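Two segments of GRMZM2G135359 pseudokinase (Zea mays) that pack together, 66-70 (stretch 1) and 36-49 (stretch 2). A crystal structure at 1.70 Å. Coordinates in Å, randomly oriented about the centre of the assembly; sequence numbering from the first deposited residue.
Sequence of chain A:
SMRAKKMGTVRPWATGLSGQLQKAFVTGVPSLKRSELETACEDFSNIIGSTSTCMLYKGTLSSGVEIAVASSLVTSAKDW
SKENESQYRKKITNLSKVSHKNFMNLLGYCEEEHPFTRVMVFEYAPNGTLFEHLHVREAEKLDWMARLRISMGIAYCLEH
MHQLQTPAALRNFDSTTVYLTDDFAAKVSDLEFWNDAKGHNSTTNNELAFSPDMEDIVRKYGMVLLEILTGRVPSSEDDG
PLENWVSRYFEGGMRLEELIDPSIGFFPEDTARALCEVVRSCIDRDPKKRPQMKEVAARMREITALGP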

ATOM      1  N   GLU A  66      14.343   9.227  -6.914  1.00 26.24           N
ATOM      2  CA  GLU A  66      13.750   9.761  -5.700  1.00 25.67           C
ATOM      3  C   GLU A  66      13.297   8.605  -4.808  1.00 24.34           C
ATOM      4  O   GLU A  66      12.824   7.578  -5.304  1.00 25.95           O
ATOM      5  CB  GLU A  66      12.595  10.697  -6.042  1.00 26.86           C
ATOM      6  CG  GLU A  66      13.069  11.971  -6.730  1.00 28.00           C
ATOM      7  CD  GLU A  66      11.917  12.882  -7.101  1.00 29.83           C
ATOM      8  OE1 GLU A  66      11.434  13.656  -6.242  1.00 29.41           O
ATOM      9  OE2 GLU A  66      11.485  12.800  -8.258  1.00 32.44           O
ATOM     10  N   ILE A  67      13.443   8.784  -3.505  1.00 23.06           N
ATOM     11  CA  ILE A  67      13.171   7.728  -2.535  1.00 22.95           C
ATOM     12  C   ILE A  67      12.358   8.244  -1.371  1.00 23.29           C
ATOM     13  O   ILE A  67      12.391   9.429  -1.020  1.00 22.78           O
ATOM     14  CB  ILE A  67      14.478   7.085  -1.998  1.00 23.52           C
ATOM     15  CG1 ILE A  67      15.414   8.134  -1.393  1.00 22.83           C
ATOM     16  CG2 ILE A  67      15.188   6.331  -3.113  1.00 25.18           C
ATOM     17  CD1 ILE A  67      16.683   7.570  -0.784  1.00 22.40           C
ATOM     18  N   ALA A  68      11.619   7.329  -0.766  1.00 23.76           N
ATOM     19  CA  ALA A  68      10.974   7.579   0.492  1.00 23.68           C
ATOM     20  C   ALA A  68      11.625   6.621   1.467  1.00 24.67           C
ATOM     21  O   ALA A  68      11.629   5.402   1.245  1.00 23.92           O
ATOM     22  CB  ALA A  68       9.485   7.317   0.390  1.00 25.07           C
ATOM     23  N   VAL A  69      12.164   7.178   2.541  1.00 23.91           N
ATOM     24  CA  VAL A  69      12.924   6.405   3.506  1.00 24.16           C
ATOM     25  C   VAL A  69      12.097   6.240   4.762  1.00 23.12           C
ATOM     26  O   VAL A  69      11.736   7.222   5.395  1.00 24.26           O
ATOM     27  CB  VAL A  69      14.249   7.106   3.807  1.00 25.51           C
ATOM     28  CG1 VAL A  69      15.023   6.368   4.887  1.00 27.24           C
ATOM     29  CG2 VAL A  69      15.053   7.230   2.520  1.00 25.29           C
ATOM     30  N   ALA A  70      11.782   4.990   5.103  1.00 23.51           N
ATOM     31  CA  ALA A  70      11.031   4.674   6.311  1.00 24.62           C
ATOM     32  C   ALA A  70      12.039   4.370   7.402  1.00 26.21           C
ATOM     33  O   ALA A  70      12.856   3.460   7.250  1.00 24.96           O
ATOM     34  CB  ALA A  70      10.117   3.477   6.080  1.00 24.63           C
TER
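Stretch 2, residues 36-49: ELETACEDFSNIIG

How does stretch 2 lie on the strand 66-70? It arrives as the last turn of a helix, 36-40, that begins earlier in the chain and runs across the strand. It leaves helical geometry at Cys-41, loops through residues with positive phi at Glu-42, Asp-43 and Phe-44, and joins a strand, 47-49, although Ile-48 itself departs from extended phi/psi. From Ile-67 to Val-69, the neighbours advance from Leu-37, Ala-40 and Cys-41 to Cys-41 and Phe-44. The CA of Ile-67 lies 8.5 Å from the CA of Ala-40, that of Val-69 lies 8.2 Å from the CA of Cys-41, and that of Ala-68 lies 7.6 Å from the CA of Ile-48. No hydrogen bond joins the two stretches; in every contact the closest atoms belong to side chains.

What does Ile-67 reach? Its CA-to-CB bond points toward stretch 2, and chi1 p with chi2 t extends CD1 to the helix end. There CD1 lies 4.0 Å from CD2 of Leu-37 and 4.3 Å from CB of Ala-40. Leu-37, in the m, t rotamer, also points toward the strand, one helical turn before Cys-41, whose N donates to the O of Leu-37 at 2.8 Å.

Why does Cys-41 matter to the contact? With chi1 m, its sulfur comes within reach of two strand side chains: SG is 3.6 Å from CG2 of Val-69 and 4.4 Å from CD1 of Ile-67. Val-69, chi1 t, carries its other methyl to the ring of Phe-44, where CG1 meets CE1 at 4.4 Å, near the ring plane and at its edge. The Phe-44 CA-to-CB bond points sideways, but with chi1 m the ring end comes nearer the strand.

What meets Ala-68, between Ile-67 and Val-69 in the strand? Its CB points sideways and meets Ile-48, whose m, t rotamer extends CD1 to within 3.7 Å of that CB. The short alanine thus gains its contact through the length of the isoleucine.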

ATOM      1  N   GLU A  36      25.655   7.531   2.655  1.00 29.68           N
ATOM      2  CA  GLU A  36      24.943   7.750   1.381  1.00 31.60           C
ATOM      3  C   GLU A  36      23.510   8.271   1.584  1.00 30.03           C
ATOM      4  O   GLU A  36      23.042   9.154   0.859  1.00 29.37           O
ATOM      5  CB  GLU A  36      24.931   6.466   0.547  1.00 34.17           C
ATOM      6  CG  GLU A  36      24.361   6.652  -0.861  1.00 40.33           C
ATOM      7  CD  GLU A  36      24.496   5.422  -1.753  1.00 43.90           C
ATOM      8  OE1 GLU A  36      24.932   4.361  -1.259  1.00 49.04           O
ATOM      9  OE2 GLU A  36      24.158   5.518  -2.960  1.00 49.30           O
ATOM     10  N   LEU A  37      22.807   7.717   2.561  1.00 29.51           N
ATOM     11  CA  LEU A  37      21.447   8.157   2.857  1.00 30.24           C
ATOM     12  C   LEU A  37      21.380   9.532   3.504  1.00 30.56           C
ATOM     13  O   LEU A  37      20.432  10.295   3.256  1.00 29.20           O
ATOM     14  CB  LEU A  37      20.731   7.111   3.715  1.00 31.44           C
ATOM     15  CG  LEU A  37      20.406   5.847   2.906  1.00 32.08           C
ATOM     16  CD1 LEU A  37      19.645   4.850   3.769  1.00 32.14           C
ATOM     17  CD2 LEU A  37      19.595   6.181   1.656  1.00 32.10           C
ATOM     18  N   GLU A  38      22.382   9.855   4.319  1.00 31.74           N
ATOM     19  CA  GLU A  38      22.499  11.191   4.890  1.00 33.40           C
ATOM     20  C   GLU A  38      22.567  12.224   3.773  1.00 32.25           C
ATOM     21  O   GLU A  38      21.869  13.223   3.812  1.00 33.12           O
ATOM     22  CB  GLU A  38      23.757  11.312   5.760  1.00 36.17           C
ATOM     23  CG  GLU A  38      23.711  10.544   7.068  1.00 39.90           C
ATOM     24  CD  GLU A  38      25.093  10.342   7.672  1.00 43.19           C
ATOM     25  OE1 GLU A  38      26.008  11.126   7.337  1.00 46.24           O
ATOM     26  OE2 GLU A  38      25.275   9.393   8.473  1.00 45.09           O
ATOM     27  N   THR A  39      23.411  11.963   2.781  1.00 32.16           N
ATOM     28  CA  THR A  39      23.525  12.830   1.610  1.00 33.43           C
ATOM     29  C   THR A  39      22.198  12.845   0.842  1.00 31.62           C
ATOM     30  O   THR A  39      21.644  13.913   0.545  1.00 30.86           O
ATOM     31  CB  THR A  39      24.666  12.359   0.686  1.00 36.17           C
ATOM     32  OG1 THR A  39      25.903  12.344   1.422  1.00 38.08           O
ATOM     33  CG2 THR A  39      24.806  13.276  -0.526  1.00 37.20           C
ATOM     34  N   ALA A  40      21.683  11.658   0.552  1.00 29.73           N
ATOM     35  CA  ALA A  40      20.451  11.538  -0.236  1.00 29.64           C
ATOM     36  C   ALA A  40      19.257  12.254   0.392  1.00 29.09           C
ATOM     37  O   ALA A  40      18.443  12.832  -0.330  1.00 29.88           O
ATOM     38  CB  ALA A  40      20.119  10.078  -0.468  1.00 29.69           C
ATOM     39  N   CYS A  41      19.147  12.210   1.717  1.00 29.97           N
ATOM     40  CA  CYS A  41      18.011  12.802   2.431  1.00 30.71           C
ATOM     41  C   CYS A  41      18.322  14.102   3.164  1.00 32.33           C
ATOM     42  O   CYS A  41      17.566  14.485   4.052  1.00 30.75           O
ATOM     43  CB  CYS A  41      17.449  11.809   3.447  1.00 31.10           C
ATOM     44  SG  CYS A  41      17.048  10.211   2.742  1.00 30.25           S
ATOM     45  N   GLU A  42      19.414  14.775   2.804  1.00 35.39           N
ATOM     46  CA  GLU A  42      19.799  16.036   3.457  1.00 39.22           C
ATOM     47  C   GLU A  42      19.789  15.883   4.974  1.00 38.35           C
ATOM     48  O   GLU A  42      19.162  16.670   5.682  1.00 37.27           O
ATOM     49  CB  GLU A  42      18.851  17.177   3.052  1.00 42.73           C
ATOM     50  CG  GLU A  42      18.669  17.371   1.555  1.00 47.00           C
ATOM     51  CD  GLU A  42      19.734  18.245   0.929  1.00 52.63           C
ATOM     52  OE1 GLU A  42      20.887  18.248   1.423  1.00 58.44           O
ATOM     53  OE2 GLU A  42      19.417  18.928  -0.071  1.00 53.64           O
ATOM     54  N   ASP A  43      20.466  14.845   5.461  1.00 38.52           N
ATOM     55  CA  ASP A  43      20.482  14.508   6.885  1.00 42.48           C
ATOM     56  C   ASP A  43      19.071  14.393   7.498  1.00 40.83           C
ATOM     57  O   ASP A  43      18.837  14.806   8.629  1.00 40.34           O
ATOM     58  CB  ASP A  43      21.359  15.509   7.666  1.00 46.79           C
ATOM     59  CG  ASP A  43      22.849  15.347   7.362  1.00 51.58           C
ATOM     60  OD1 ASP A  43      23.383  14.233   7.567  1.00 57.64           O
ATOM     61  OD2 ASP A  43      23.490  16.334   6.936  1.00 53.65           O
ATOM     62  N   PHE A  44      18.140  13.818   6.739  1.00 39.58           N
ATOM     63  CA  PHE A  44      16.791  13.522   7.226  1.00 39.08           C
ATOM     64  C   PHE A  44      16.014  14.772   7.687  1.00 40.75           C
ATOM     65  O   PHE A  44      15.334  14.757   8.717  1.00 39.97           O
ATOM     66  CB  PHE A  44      16.862  12.434   8.309  1.00 38.54           C
ATOM     67  CG  PHE A  44      17.682  11.241   7.894  1.00 38.12           C
ATOM     68  CD1 PHE A  44      17.167  10.306   7.000  1.00 38.14           C
ATOM     69  CD2 PHE A  44      18.979  11.076   8.349  1.00 37.84           C
ATOM     70  CE1 PHE A  44      17.926   9.216   6.591  1.00 38.61           C
ATOM     71  CE2 PHE A  44      19.744   9.994   7.938  1.00 38.67           C
ATOM     72  CZ  PHE A  44      19.220   9.064   7.059  1.00 37.92           C
ATOM     73  N   SER A  45      16.087  15.828   6.880  1.00 40.90           N
ATOM     74  CA  SER A  45      15.453  17.117   7.184  1.00 41.50           C
ATOM     75  C   SER A  45      14.175  17.368   6.388  1.00 42.09           C
ATOM     76  O   SER A  45      13.501  18.374   6.606  1.00 44.13           O
ATOM     77  CB  SER A  45      16.435  18.261   6.925  1.00 41.33           C
ATOM     78  OG  SER A  45      16.914  18.247   5.588  1.00 42.64           O
ATOM     79  N   ASN A  46      13.827  16.459   5.481  1.00 40.18           N
ATOM     80  CA  ASN A  46      12.686  16.657   4.597  1.00 41.41           C
ATOM     81  C   ASN A  46      11.632  15.571   4.841  1.00 41.39           C
ATOM     82  O   ASN A  46      11.730  14.471   4.307  1.00 36.85           O
ATOM     83  CB  ASN A  46      13.178  16.642   3.149  1.00 44.22           C
ATOM     84  CG  ASN A  46      12.136  17.118   2.163  1.00 48.46           C
ATOM     85  OD1 ASN A  46      11.038  17.527   2.542  1.00 53.94           O
ATOM     86  ND2 ASN A  46      12.479  17.066   0.875  1.00 51.46           N
ATOM     87  N   ILE A  47      10.623  15.889   5.649  1.00 42.17           N
ATOM     88  CA  ILE A  47       9.641  14.893   6.090  1.00 43.90           C
ATOM     89  C   ILE A  47       8.468  14.776   5.118  1.00 43.90           C
ATOM     90  O   ILE A  47       7.833  15.775   4.770  1.00 40.77           O
ATOM     91  CB  ILE A  47       9.123  15.205   7.512  1.00 46.99           C
ATOM     92  CG1 ILE A  47      10.283  15.200   8.515  1.00 49.23           C
ATOM     93  CG2 ILE A  47       8.066  14.196   7.943  1.00 48.07           C
ATOM     94  CD1 ILE A  47      10.916  16.558   8.747  1.00 51.99           C
ATOM     95  N   ILE A  48       8.197  13.545   4.685  1.00 42.38           N
ATOM     96  CA  ILE A  48       7.048  13.225   3.840  1.00 42.06           C
ATOM     97  C   ILE A  48       5.833  12.980   4.722  1.00 42.59           C
ATOM     98  O   ILE A  48       4.733  13.426   4.409  1.00 45.20           O
ATOM     99  CB  ILE A  48       7.267  11.938   3.009  1.00 41.33           C
ATOM    100  CG1 ILE A  48       8.486  12.082   2.101  1.00 39.85           C
ATOM    101  CG2 ILE A  48       6.009  11.605   2.195  1.00 42.82           C
ATOM    102  CD1 ILE A  48       8.799  10.845   1.296  1.00 39.13           C
ATOM    103  N   GLY A  49       6.045  12.252   5.814  1.00 41.04           N
ATOM    104  CA  GLY A  49       4.973  11.896   6.737  1.00 42.84           C
ATOM    105  C   GLY A  49       5.453  10.992   7.858  1.00 42.54           C
ATOM    106  O   GLY A  49       6.652  10.914   8.140  1.00 39.52           O
TER